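Local coordinates for protein 28 kDa product (Pseudomonas syringae pv. phaseolicola, PDB 1UKF) that acts as an autocleaved cysteine protease of the C58 family, a mature bacterial avirulence product with a papain-like fold that is essential during plant infection, at residues Arg10-Asn15 against Met38-Tyr43; Val57-Leu62 against Ala77-Val81; Pro93-His97 against Thr108-Asp112; Cys138-Phe143 against Gln154-Ala160; Leu145-Leu150 against Leu167-Tyr171. All coordinates share one frame; numbering follows the deposited sequence.

Contact 1: residues Arg10-Asn15 against Met38-Tyr43; sequences RDVNHN and MDHLDY
Arg10 gives its guanidinium to two carboxylates of the 38-43 segment. Arg10 NH1 bonds Asp42 OD2 at 2.9 Å, coming from above the carboxylate plane, and also Asp39 OD1 at 2.9 Å. Arg10 NH2 joins NH1 end-on at the same Asp39 OD1, at 3.1 Å, and this carboxylate atom lies in the guanidinium plane. Bends at chi2 (74°) and chi3 (59°) turn the arginine chain so that Met38 CB covers one face of the group. Tyr43 OH serves both as donor and as acceptor: it donates to Asp11 O at 2.8 Å, from above the carbonyl plane, and receives the backbone N-H of His14 at 2.9 Å. Asp11 O and Asp42 OD1 both accept from one water, and Asp42 OD1 also accepts Tyr43 N. Asp11 OD1 accepts Asn13 N at 3.2 Å, which closes an Asx turn. Val12 CB packs on Leu41 O, at 3.7 Å. Asn13 ND2 is satisfied by Asn149 OD1 and Asn13 OD1 by Ile17 N, which holds this side chain about 4 Å from those of Cys18 and His132. The arrangement shapes the loop before the catalytic cysteine, a site where papain-like proteases carry an oxyanion-hole amide, a part Asn13 probably plays.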
# COMPACT_ATOMS: atom_id res chain seq x y z
N ARG A 10 -7.30 3.69 -12.01
CA ARG A 10 -8.61 3.32 -11.51
C ARG A 10 -8.75 3.72 -10.04
O ARG A 10 -7.99 3.26 -9.19
CB ARG A 10 -8.83 1.81 -11.63
CG ARG A 10 -10.30 1.39 -11.72
CD ARG A 10 -10.88 1.74 -13.10
NE ARG A 10 -10.12 1.07 -14.15
CZ ARG A 10 -10.31 -0.20 -14.52
NH1 ARG A 10 -11.24 -0.94 -13.92
NH2 ARG A 10 -9.54 -0.74 -15.45
N ASP A 11 -9.72 4.58 -9.75
CA ASP A 11 -9.98 4.98 -8.38
C ASP A 11 -11.01 3.97 -7.87
O ASP A 11 -12.19 4.06 -8.20
CB ASP A 11 -10.57 6.39 -8.33
CG ASP A 11 -10.93 6.83 -6.92
OD1 ASP A 11 -10.89 5.99 -5.99
OD2 ASP A 11 -11.26 8.02 -6.74
N VAL A 12 -10.55 3.00 -7.09
CA VAL A 12 -11.44 1.97 -6.58
C VAL A 12 -11.68 2.08 -5.07
O VAL A 12 -12.23 1.16 -4.46
CB VAL A 12 -10.87 0.56 -6.90
CG1 VAL A 12 -10.79 0.37 -8.41
CG2 VAL A 12 -9.49 0.37 -6.27
N ASN A 13 -11.30 3.22 -4.50
CA ASN A 13 -11.42 3.42 -3.05
C ASN A 13 -12.53 4.36 -2.58
O ASN A 13 -12.44 4.94 -1.50
CB ASN A 13 -10.06 3.90 -2.51
CG ASN A 13 -9.95 3.77 -1.00
OD1 ASN A 13 -10.39 2.78 -0.42
ND2 ASN A 13 -9.32 4.76 -0.37
N HIS A 14 -13.59 4.51 -3.37
CA HIS A 14 -14.68 5.39 -2.97
C HIS A 14 -15.28 4.98 -1.62
O HIS A 14 -15.78 5.82 -0.87
CB HIS A 14 -15.78 5.40 -4.03
CG HIS A 14 -16.91 6.34 -3.71
ND1 HIS A 14 -16.78 7.71 -3.76
CD2 HIS A 14 -18.18 6.09 -3.32
CE1 HIS A 14 -17.93 8.27 -3.41
NE2 HIS A 14 -18.79 7.31 -3.14
N ASN A 15 -15.22 3.68 -1.31
CA ASN A 15 -15.78 3.18 -0.06
C ASN A 15 -14.82 3.15 1.12
O ASN A 15 -15.13 2.58 2.17
CB ASN A 15 -16.37 1.78 -0.29
CG ASN A 15 -17.52 1.78 -1.27
OD1 ASN A 15 -18.51 2.50 -1.08
ND2 ASN A 15 -17.42 0.97 -2.32
N MET A 38 -7.29 -4.29 -11.95
CA MET A 38 -8.12 -3.16 -11.56
C MET A 38 -9.59 -3.48 -11.81
O MET A 38 -10.46 -3.06 -11.05
CB MET A 38 -7.69 -1.89 -12.30
CG MET A 38 -6.28 -1.42 -11.92
SD MET A 38 -6.01 -1.16 -10.14
CE MET A 38 -5.21 -2.71 -9.68
N ASP A 39 -9.88 -4.24 -12.87
CA ASP A 39 -11.27 -4.62 -13.16
C ASP A 39 -11.78 -5.48 -12.01
O ASP A 39 -12.94 -5.37 -11.61
CB ASP A 39 -11.36 -5.42 -14.47
CG ASP A 39 -11.19 -4.56 -15.71
OD1 ASP A 39 -11.23 -3.32 -15.59
OD2 ASP A 39 -11.03 -5.13 -16.81
N HIS A 40 -10.91 -6.33 -11.48
CA HIS A 40 -11.25 -7.20 -10.36
C HIS A 40 -11.62 -6.41 -9.10
O HIS A 40 -12.58 -6.73 -8.40
CB HIS A 40 -10.06 -8.12 -10.07
CG HIS A 40 -10.22 -8.95 -8.82
ND1 HIS A 40 -11.15 -9.96 -8.71
CD2 HIS A 40 -9.53 -8.94 -7.66
CE1 HIS A 40 -11.03 -10.53 -7.52
NE2 HIS A 40 -10.06 -9.93 -6.86
N LEU A 41 -10.85 -5.36 -8.84
CA LEU A 41 -11.03 -4.52 -7.66
C LEU A 41 -12.06 -3.40 -7.83
O LEU A 41 -12.44 -2.76 -6.85
CB LEU A 41 -9.69 -3.91 -7.26
CG LEU A 41 -8.59 -4.92 -6.90
CD1 LEU A 41 -7.23 -4.24 -6.92
CD2 LEU A 41 -8.88 -5.51 -5.53
N ASP A 42 -12.49 -3.17 -9.07
CA ASP A 42 -13.46 -2.12 -9.35
C ASP A 42 -14.79 -2.42 -8.65
O ASP A 42 -15.04 -3.54 -8.21
CB ASP A 42 -13.67 -1.96 -10.86
CG ASP A 42 -13.90 -0.51 -11.28
OD1 ASP A 42 -14.33 0.31 -10.43
OD2 ASP A 42 -13.65 -0.18 -12.46
N TYR A 43 -15.65 -1.41 -8.57
CA TYR A 43 -16.92 -1.52 -7.85
C TYR A 43 -17.86 -2.65 -8.21
O TYR A 43 -18.58 -3.15 -7.34
CB TYR A 43 -17.64 -0.18 -7.90
CG TYR A 43 -16.75 0.95 -7.43
CD1 TYR A 43 -16.19 1.85 -8.33
CD2 TYR A 43 -16.40 1.06 -6.08
CE1 TYR A 43 -15.29 2.82 -7.91
CE2 TYR A 43 -15.51 2.03 -5.65
CZ TYR A 43 -14.95 2.91 -6.57
OH TYR A 43 -14.05 3.85 -6.15
O HOH W 1 -13.27 2.90 -10.60

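Contact 2: residues Val57-Leu62 against Ala77-Val81; sequences VYNDAL and ASTAV
Ala77 is the central bump: its CB sits over one face of the Tyr58 ring, 3.9 Å from the ring centroid and 29° off the normal, a CH-pi contact. Ala77 CB also meets Leu62 CB at 3.8 Å, so it fills the hollow between Tyr58 and Leu62, residues one turn apart on helix 46-67. Tyr58 CG stands anti to its N (chi1 173°), which brings the ring's edge up to Ser78 OG, 3.7 Å from Tyr58 CE1. At the ring's root, Tyr58 CB meets Val81 CB at 4.1 Å. Ala61 CB faces Ala80 CB at 3.3 Å, tighter than ordinary van der Waals contact, and rests against Ala77 CA. Such small residues let the two segment axes approach to 7.9 Å, at 140° between their directions. Val57 CG1 closes the far end against Ala80 O, at 4.0 Å. Tyr58 also touches Ala19 of helix 18-27, which begins at active-site Cys18. No hydrogen bond crosses directly; a single water bonds Ser78 OG and, weakly, Tyr58 OH. The chemistry is that of apolar helix packing, held by close fit of alanine methyls and one aromatic face rather than by direct polar bonds.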
# COMPACT_ATOMS: atom_id res chain seq x y z
N VAL A 57 -11.64 -7.30 8.42
CA VAL A 57 -10.69 -8.01 9.27
C VAL A 57 -9.78 -6.94 9.89
O VAL A 57 -9.47 -6.99 11.08
CB VAL A 57 -9.83 -9.01 8.45
CG1 VAL A 57 -8.73 -9.58 9.33
CG2 VAL A 57 -10.71 -10.13 7.93
N TYR A 58 -9.36 -5.98 9.07
CA TYR A 58 -8.52 -4.88 9.54
C TYR A 58 -9.25 -4.09 10.63
O TYR A 58 -8.69 -3.83 11.70
CB TYR A 58 -8.19 -3.94 8.37
CG TYR A 58 -7.47 -2.67 8.76
CD1 TYR A 58 -6.09 -2.65 8.92
CD2 TYR A 58 -8.19 -1.50 8.99
CE1 TYR A 58 -5.43 -1.48 9.30
CE2 TYR A 58 -7.54 -0.33 9.37
CZ TYR A 58 -6.16 -0.32 9.52
OH TYR A 58 -5.52 0.84 9.90
N ASN A 59 -10.50 -3.72 10.36
CA ASN A 59 -11.30 -2.96 11.33
C ASN A 59 -11.53 -3.73 12.62
O ASN A 59 -11.48 -3.14 13.70
CB ASN A 59 -12.66 -2.58 10.74
CG ASN A 59 -12.57 -1.49 9.69
OD1 ASN A 59 -11.63 -0.69 9.69
ND2 ASN A 59 -13.55 -1.44 8.81
N ASP A 60 -11.81 -5.02 12.51
CA ASP A 60 -12.04 -5.85 13.70
C ASP A 60 -10.79 -5.85 14.57
O ASP A 60 -10.88 -5.71 15.79
CB ASP A 60 -12.37 -7.29 13.30
CG ASP A 60 -13.74 -7.43 12.65
OD1 ASP A 60 -14.52 -6.46 12.69
OD2 ASP A 60 -14.02 -8.52 12.11
N ALA A 61 -9.64 -6.02 13.94
CA ALA A 61 -8.38 -6.04 14.68
C ALA A 61 -8.07 -4.68 15.29
O ALA A 61 -7.55 -4.59 16.40
CB ALA A 61 -7.24 -6.48 13.77
N LEU A 62 -8.39 -3.61 14.56
CA LEU A 62 -8.14 -2.27 15.07
C LEU A 62 -9.03 -1.98 16.27
O LEU A 62 -8.56 -1.47 17.29
CB LEU A 62 -8.39 -1.22 13.98
CG LEU A 62 -8.18 0.24 14.40
CD1 LEU A 62 -6.76 0.43 14.93
CD2 LEU A 62 -8.44 1.16 13.22
N ALA A 77 -3.41 -3.90 13.59
CA ALA A 77 -4.47 -4.07 12.60
C ALA A 77 -3.92 -4.43 11.22
O ALA A 77 -4.44 -5.32 10.55
CB ALA A 77 -5.31 -2.79 12.52
N SER A 78 -2.86 -3.74 10.80
CA SER A 78 -2.26 -4.01 9.50
C SER A 78 -1.68 -5.42 9.47
O SER A 78 -1.76 -6.12 8.46
CB SER A 78 -1.16 -2.99 9.20
OG SER A 78 -1.73 -1.71 8.98
N THR A 79 -1.10 -5.84 10.59
CA THR A 79 -0.54 -7.19 10.68
C THR A 79 -1.66 -8.22 10.58
O THR A 79 -1.51 -9.25 9.92
CB THR A 79 0.22 -7.39 12.00
OG1 THR A 79 1.32 -6.47 12.07
CG2 THR A 79 0.76 -8.81 12.11
N ALA A 80 -2.79 -7.94 11.21
CA ALA A 80 -3.92 -8.85 11.20
C ALA A 80 -4.48 -9.08 9.80
O ALA A 80 -4.77 -10.22 9.42
CB ALA A 80 -5.03 -8.34 12.12
N VAL A 81 -4.62 -8.02 9.02
CA VAL A 81 -5.17 -8.19 7.68
C VAL A 81 -4.22 -8.95 6.75
O VAL A 81 -4.68 -9.73 5.92
CB VAL A 81 -5.58 -6.82 7.05
CG1 VAL A 81 -4.36 -5.98 6.72
CG2 VAL A 81 -6.43 -7.07 5.80
O HOH W 2 -2.24 0.94 9.51

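Contact 3: residues Pro93-His97 against Thr108-Asp112; sequences PKTVH and TVAHD
The carboxylate of Asp112 receives the ammonium of Lys94 on the syn side of OD2, 21° out of the carboxylate plane, with Lys94 NZ to Asp112 OD2 at 2.9 Å. Lys94 NZ also reaches Asp112 OD1, in a weak bond of 3.1 Å, so both oxygens share one ammonium. Lys94 CD, 3.5 Å from Asp112 OD2, runs past the same oxygen on the way. Lys94 reaches the carboxylate because its chain is fully extended, every torsion near 180°, and it comes from the opposite direction to Asp112. This is the packing of an outermost strand of the antiparallel sheet, 88-97, against the helix that follows it, 102-113; the short segments run at 155° with axes 10.0 Å apart. Val96 fills the space between them: Val96 CG1 touches Thr108 CG2 at 3.7 Å, and Val96 CB lies 4.2 Å from Val109 CG2. Thr108 OG1 is turned to its own helix, where Gln104 O is its partner. Glu183 of the neighbouring strand lies close to Asp112 OD2, so the lysine, reaching in from a solvent-exposed position, probably offsets crowded negative charge.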
# COMPACT_ATOMS: atom_id res chain seq x y z
N PRO A 93 7.68 -3.66 11.62
CA PRO A 93 7.25 -2.57 10.74
C PRO A 93 8.25 -1.41 10.82
O PRO A 93 8.65 -1.00 11.91
CB PRO A 93 5.88 -2.20 11.30
CG PRO A 93 5.36 -3.52 11.77
CD PRO A 93 6.57 -4.12 12.47
N LYS A 94 8.64 -0.89 9.67
CA LYS A 94 9.59 0.21 9.62
C LYS A 94 8.89 1.54 9.33
O LYS A 94 7.98 1.61 8.51
CB LYS A 94 10.64 -0.05 8.54
CG LYS A 94 11.68 1.04 8.42
CD LYS A 94 12.71 0.71 7.36
CE LYS A 94 13.73 1.83 7.22
NZ LYS A 94 14.74 1.51 6.18
N THR A 95 9.33 2.59 10.02
CA THR A 95 8.75 3.91 9.83
C THR A 95 9.78 4.85 9.22
O THR A 95 10.83 5.10 9.80
CB THR A 95 8.28 4.51 11.17
OG1 THR A 95 7.31 3.65 11.78
CG2 THR A 95 7.66 5.88 10.95
N VAL A 96 9.47 5.36 8.03
CA VAL A 96 10.37 6.30 7.36
C VAL A 96 9.72 7.67 7.44
O VAL A 96 8.61 7.87 6.92
CB VAL A 96 10.58 5.91 5.88
CG1 VAL A 96 11.58 6.86 5.23
CG2 VAL A 96 11.08 4.48 5.77
N HIS A 97 10.39 8.61 8.10
CA HIS A 97 9.86 9.96 8.25
C HIS A 97 10.16 10.84 7.05
O HIS A 97 11.16 10.64 6.36
CB HIS A 97 10.41 10.60 9.53
CG HIS A 97 10.06 9.86 10.78
ND1 HIS A 97 10.77 8.75 11.21
CD2 HIS A 97 9.06 10.03 11.67
CE1 HIS A 97 10.21 8.28 12.31
NE2 HIS A 97 9.18 9.04 12.62
N THR A 108 14.67 6.19 0.26
CA THR A 108 14.74 5.29 1.41
C THR A 108 13.70 4.18 1.30
O THR A 108 14.01 3.01 1.50
CB THR A 108 14.53 6.06 2.73
OG1 THR A 108 15.54 7.06 2.86
CG2 THR A 108 14.61 5.11 3.91
N VAL A 109 12.46 4.56 0.98
CA VAL A 109 11.40 3.57 0.86
C VAL A 109 11.68 2.62 -0.30
O VAL A 109 11.47 1.41 -0.19
CB VAL A 109 10.03 4.26 0.66
CG1 VAL A 109 8.95 3.21 0.41
CG2 VAL A 109 9.68 5.08 1.90
N ALA A 110 12.16 3.16 -1.42
CA ALA A 110 12.46 2.34 -2.59
C ALA A 110 13.53 1.30 -2.25
O ALA A 110 13.45 0.15 -2.69
CB ALA A 110 12.94 3.22 -3.74
N HIS A 111 14.53 1.70 -1.48
CA HIS A 111 15.59 0.78 -1.10
C HIS A 111 15.02 -0.38 -0.30
O HIS A 111 15.51 -1.51 -0.37
CB HIS A 111 16.65 1.50 -0.25
CG HIS A 111 17.73 0.60 0.26
ND1 HIS A 111 18.61 -0.06 -0.57
CD2 HIS A 111 18.06 0.24 1.52
CE1 HIS A 111 19.44 -0.79 0.15
NE2 HIS A 111 19.13 -0.62 1.43
N ASP A 112 13.96 -0.11 0.46
CA ASP A 112 13.33 -1.14 1.27
C ASP A 112 12.35 -2.02 0.50
O ASP A 112 12.30 -3.23 0.71
CB ASP A 112 12.57 -0.52 2.45
CG ASP A 112 13.46 0.28 3.38
OD1 ASP A 112 14.61 -0.15 3.62
OD2 ASP A 112 13.00 1.32 3.88

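Contact 4: residues Cys138-Phe143 against Gln154-Ala160; sequences CEGSQF and QSSRSAA
Phe143 and Ser155 form an antiparallel hydrogen-bonded pair in the beta hairpin of strands 142-147 and 151-156, a part of the central sheet. Phe143 N gives to Ser155 O at 2.8 Å, and Ser155 N returns a bond to Phe143 O at 3.0 Å. Next to it, Gln142 and Ser156 are a non-hydrogen-bonded pair whose side chains diverge. The type II' turn Glu139-Gln142 ends strand 130-139, and Arg157 folds back over it. A bend at its chi3 (-55°) sets the guanidinium so that Gly140 O lies in its plane; Arg157 NH1 bonds Gly140 O at 2.7 Å, approaching from well above the carbonyl plane. On the way, Arg157 CD passes Cys138 SG at 3.5 Å. A water accepts from Arg157 N and also bonds Ser141 OG. Gln142 NE2 meets Gln154 OE1 at 2.7 Å; the two amide planes are 89° apart and the donor stands above the acceptor's carbonyl plane. On the other face, Ser155 OG lies at the edge of the Phe143 ring, 3.6 Å from CD2, and donates to Ser156 O. Ala160 CB touches Phe143 CD2 at 3.9 Å. This face lies under two helices: Phe143 meets Val113 of helix 102-113 and Leu163 of helix 160-173, while Gln154 has a backbone bond to Phe5, just before edge strand 6-9.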
# COMPACT_ATOMS: atom_id res chain seq x y z
N CYS A 138 7.58 -6.59 -5.82
CA CYS A 138 8.69 -6.52 -6.74
C CYS A 138 8.95 -7.91 -7.29
O CYS A 138 9.33 -8.82 -6.55
CB CYS A 138 9.93 -5.98 -6.02
SG CYS A 138 11.26 -5.45 -7.12
N GLU A 139 8.69 -8.07 -8.59
CA GLU A 139 8.87 -9.33 -9.30
C GLU A 139 10.08 -9.19 -10.22
O GLU A 139 9.97 -8.68 -11.33
CB GLU A 139 7.63 -9.64 -10.14
CG GLU A 139 6.39 -10.04 -9.35
CD GLU A 139 5.15 -10.17 -10.22
OE1 GLU A 139 5.24 -10.77 -11.31
OE2 GLU A 139 4.07 -9.70 -9.80
N GLY A 140 11.24 -9.66 -9.76
CA GLY A 140 12.44 -9.55 -10.56
C GLY A 140 12.80 -8.09 -10.77
O GLY A 140 12.99 -7.36 -9.81
N SER A 141 12.88 -7.66 -12.03
CA SER A 141 13.21 -6.27 -12.34
C SER A 141 11.98 -5.37 -12.33
O SER A 141 12.10 -4.15 -12.35
CB SER A 141 13.89 -6.19 -13.70
OG SER A 141 14.16 -4.84 -14.05
N GLN A 142 10.80 -5.99 -12.29
CA GLN A 142 9.53 -5.26 -12.31
C GLN A 142 8.96 -4.89 -10.94
O GLN A 142 8.61 -5.76 -10.15
CB GLN A 142 8.51 -6.09 -13.09
CG GLN A 142 7.10 -5.51 -13.12
CD GLN A 142 6.13 -6.42 -13.85
OE1 GLN A 142 6.08 -7.63 -13.60
NE2 GLN A 142 5.34 -5.85 -14.75
N PHE A 143 8.86 -3.59 -10.68
CA PHE A 143 8.30 -3.10 -9.42
C PHE A 143 6.86 -2.65 -9.67
O PHE A 143 6.62 -1.78 -10.51
CB PHE A 143 9.12 -1.92 -8.88
CG PHE A 143 8.56 -1.33 -7.62
CD1 PHE A 143 8.53 -2.07 -6.44
CD2 PHE A 143 8.04 -0.04 -7.62
CE1 PHE A 143 7.99 -1.53 -5.28
CE2 PHE A 143 7.49 0.51 -6.46
CZ PHE A 143 7.47 -0.24 -5.28
N GLN A 154 3.84 0.95 -12.39
CA GLN A 154 4.96 0.03 -12.54
C GLN A 154 6.20 0.78 -12.98
O GLN A 154 6.13 1.78 -13.69
CB GLN A 154 4.62 -1.05 -13.57
CG GLN A 154 3.67 -2.12 -13.05
CD GLN A 154 3.35 -3.17 -14.09
OE1 GLN A 154 4.15 -3.43 -14.99
NE2 GLN A 154 2.19 -3.81 -13.95
N SER A 155 7.35 0.28 -12.52
CA SER A 155 8.63 0.87 -12.87
C SER A 155 9.69 -0.21 -12.73
O SER A 155 9.42 -1.30 -12.23
CB SER A 155 8.98 2.01 -11.90
OG SER A 155 9.37 1.51 -10.63
N SER A 156 10.88 0.08 -13.21
CA SER A 156 11.98 -0.85 -13.06
C SER A 156 12.38 -0.63 -11.60
O SER A 156 11.94 0.35 -10.98
CB SER A 156 13.14 -0.45 -13.96
OG SER A 156 13.57 0.86 -13.64
N ARG A 157 13.19 -1.51 -11.03
CA ARG A 157 13.62 -1.30 -9.66
C ARG A 157 14.42 0.01 -9.64
O ARG A 157 14.38 0.76 -8.67
CB ARG A 157 14.48 -2.46 -9.16
CG ARG A 157 13.79 -3.82 -9.19
CD ARG A 157 14.46 -4.83 -8.26
NE ARG A 157 15.89 -5.00 -8.51
CZ ARG A 157 16.44 -6.07 -9.08
NH1 ARG A 157 15.69 -7.08 -9.50
NH2 ARG A 157 17.76 -6.13 -9.21
N SER A 158 15.13 0.27 -10.73
CA SER A 158 15.96 1.47 -10.87
C SER A 158 15.18 2.77 -10.70
O SER A 158 15.66 3.71 -10.06
CB SER A 158 16.64 1.49 -12.25
OG SER A 158 17.44 0.35 -12.47
N ALA A 159 13.98 2.82 -11.27
CA ALA A 159 13.16 4.03 -11.22
C ALA A 159 12.16 4.09 -10.07
O ALA A 159 11.41 5.05 -9.95
CB ALA A 159 12.42 4.19 -12.55
N ALA A 160 12.15 3.06 -9.22
CA ALA A 160 11.23 3.03 -8.09
C ALA A 160 11.29 4.30 -7.23
O ALA A 160 10.27 4.78 -6.77
CB ALA A 160 11.49 1.80 -7.24
O HOH W 3 15.30 -2.99 -12.34

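Contact 5: residues Leu145-Leu150 against Leu167-Tyr171; sequences LFDPNL and LIDHY
Tyr171 and Asp147 come from opposite directions and meet nearly coplanar, with ring and carboxylate planes 21° apart. Tyr171 OH donates to Asp147 OD2 at 2.6 Å, on the syn side of that oxygen and at the ring's edge. Tyr171 OH also accepts, from Asn149 ND2 at 3.0 Å, in a nearly straight bond of 167° lying in the amide plane, though amide and ring are turned 55° apart. Two bonds thus fix the hydroxyl, and the phenol probably helps position active-site Asp147 from the second shell. The other oxygen, Asp147 OD1, is hydrogen-bonded to His132 NE2 and, in an Asx turn, accepts from Asn149 N at 2.9 Å. Leu167 CD1 packs against Asp147 OD2 at 3.6 Å. The Leu150 and Leu167 side chains slide past each other, CD1 to CD1 at 3.6 Å, and Leu150 CD1 lies over one face of His170, 4.2 Å from the ring centroid. Leu145 and Leu167 reach toward each other tip to tip, CD2 to CD2 at 4.1 Å. The helix segment runs almost with the strand, and the contact joins helix 160-173 to one face of the sheet, next to strand 130-139, where Ile134 touches Asp147 and Leu167; on the sheet's other side, Phe146 stacks on Trp25 of helix 18-27.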
# COMPACT_ATOMS: atom_id res chain seq x y z
N LEU A 145 3.21 -1.18 -7.99
CA LEU A 145 2.66 -0.46 -6.84
C LEU A 145 1.19 -0.17 -7.10
O LEU A 145 0.81 0.29 -8.18
CB LEU A 145 3.43 0.84 -6.59
CG LEU A 145 2.98 1.65 -5.37
CD1 LEU A 145 4.16 2.41 -4.80
CD2 LEU A 145 1.84 2.59 -5.75
N PHE A 146 0.36 -0.45 -6.10
CA PHE A 146 -1.07 -0.22 -6.20
C PHE A 146 -1.55 0.73 -5.11
O PHE A 146 -1.30 0.51 -3.92
CB PHE A 146 -1.83 -1.55 -6.08
CG PHE A 146 -3.32 -1.39 -5.83
CD1 PHE A 146 -4.15 -0.82 -6.79
CD2 PHE A 146 -3.88 -1.82 -4.63
CE1 PHE A 146 -5.52 -0.68 -6.55
CE2 PHE A 146 -5.24 -1.69 -4.39
CZ PHE A 146 -6.06 -1.11 -5.35
N ASP A 147 -2.21 1.80 -5.53
CA ASP A 147 -2.77 2.77 -4.60
C ASP A 147 -4.27 2.74 -4.89
O ASP A 147 -4.70 3.11 -5.98
CB ASP A 147 -2.24 4.17 -4.87
CG ASP A 147 -2.80 5.20 -3.90
OD1 ASP A 147 -3.93 5.01 -3.41
OD2 ASP A 147 -2.12 6.22 -3.65
N PRO A 148 -5.09 2.28 -3.93
CA PRO A 148 -6.54 2.21 -4.12
C PRO A 148 -7.20 3.49 -4.67
O PRO A 148 -8.22 3.41 -5.36
CB PRO A 148 -7.05 1.86 -2.73
CG PRO A 148 -5.94 1.02 -2.16
CD PRO A 148 -4.70 1.78 -2.59
N ASN A 149 -6.63 4.65 -4.37
CA ASN A 149 -7.18 5.92 -4.85
C ASN A 149 -6.84 6.22 -6.30
O ASN A 149 -7.54 7.01 -6.95
CB ASN A 149 -6.65 7.11 -4.04
CG ASN A 149 -7.16 7.15 -2.61
OD1 ASN A 149 -8.29 6.76 -2.32
ND2 ASN A 149 -6.32 7.66 -1.71
N LEU A 150 -5.78 5.60 -6.82
CA LEU A 150 -5.30 5.89 -8.16
C LEU A 150 -5.21 4.76 -9.17
O LEU A 150 -5.47 4.97 -10.36
CB LEU A 150 -3.91 6.54 -8.04
CG LEU A 150 -3.85 7.80 -7.18
CD1 LEU A 150 -2.40 8.11 -6.83
CD2 LEU A 150 -4.49 8.96 -7.92
N LEU A 167 4.40 9.72 -5.97
CA LEU A 167 3.21 9.44 -5.17
C LEU A 167 3.15 10.38 -3.97
O LEU A 167 2.10 10.93 -3.65
CB LEU A 167 3.22 7.99 -4.70
CG LEU A 167 1.89 7.49 -4.15
CD1 LEU A 167 0.83 7.54 -5.25
CD2 LEU A 167 2.04 6.07 -3.63
N ILE A 168 4.29 10.57 -3.31
CA ILE A 168 4.34 11.46 -2.16
C ILE A 168 3.99 12.88 -2.58
O ILE A 168 3.20 13.56 -1.91
CB ILE A 168 5.75 11.46 -1.51
CG1 ILE A 168 6.08 10.07 -0.98
CG2 ILE A 168 5.81 12.49 -0.38
CD1 ILE A 168 5.13 9.57 0.09
N ASP A 169 4.57 13.34 -3.68
CA ASP A 169 4.30 14.69 -4.16
C ASP A 169 2.84 14.85 -4.54
O ASP A 169 2.25 15.92 -4.36
CB ASP A 169 5.18 15.03 -5.37
CG ASP A 169 6.65 15.11 -5.03
OD1 ASP A 169 6.98 15.43 -3.87
OD2 ASP A 169 7.48 14.86 -5.92
N HIS A 170 2.24 13.78 -5.06
CA HIS A 170 0.84 13.80 -5.44
C HIS A 170 -0.03 14.16 -4.24
O HIS A 170 -0.87 15.06 -4.30
CB HIS A 170 0.41 12.43 -5.98
CG HIS A 170 -1.07 12.28 -6.12
ND1 HIS A 170 -1.79 12.85 -7.15
CD2 HIS A 170 -1.97 11.64 -5.34
CE1 HIS A 170 -3.07 12.57 -7.00
NE2 HIS A 170 -3.21 11.84 -5.91
N TYR A 171 0.18 13.45 -3.14
CA TYR A 171 -0.61 13.72 -1.94
C TYR A 171 -0.29 15.07 -1.32
O TYR A 171 -1.19 15.78 -0.88
CB TYR A 171 -0.44 12.59 -0.93
CG TYR A 171 -1.23 11.36 -1.33
CD1 TYR A 171 -0.62 10.25 -1.91
CD2 TYR A 171 -2.62 11.35 -1.19
CE1 TYR A 171 -1.37 9.16 -2.34
CE2 TYR A 171 -3.38 10.26 -1.62
CZ TYR A 171 -2.75 9.18 -2.19
OH TYR A 171 -3.52 8.12 -2.64

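Overall arrangement
From the N terminus, contact 1 closes the loop that carries helix 18-27, bringing the stretch before it against the end of helix 34-41. Contact 2 then ties helix 46-67 to helix 73-84, and contact 3 returns helix 102-113 to edge strand 88-97; these three follow in series. Contacts 4 and 5 cross, because segment 145-150 lies between the two segments of contact 4, and helix 160-173 follows its second. Contact 1 touches contact 5 through the backbone pairs Arg10-Leu150 and Val12-Pro148, linking the loop before Cys18 with the Asp147 strand. Contacts 3 and 4 meet at Ala110 and Ala160, where two helices share the sheet's face.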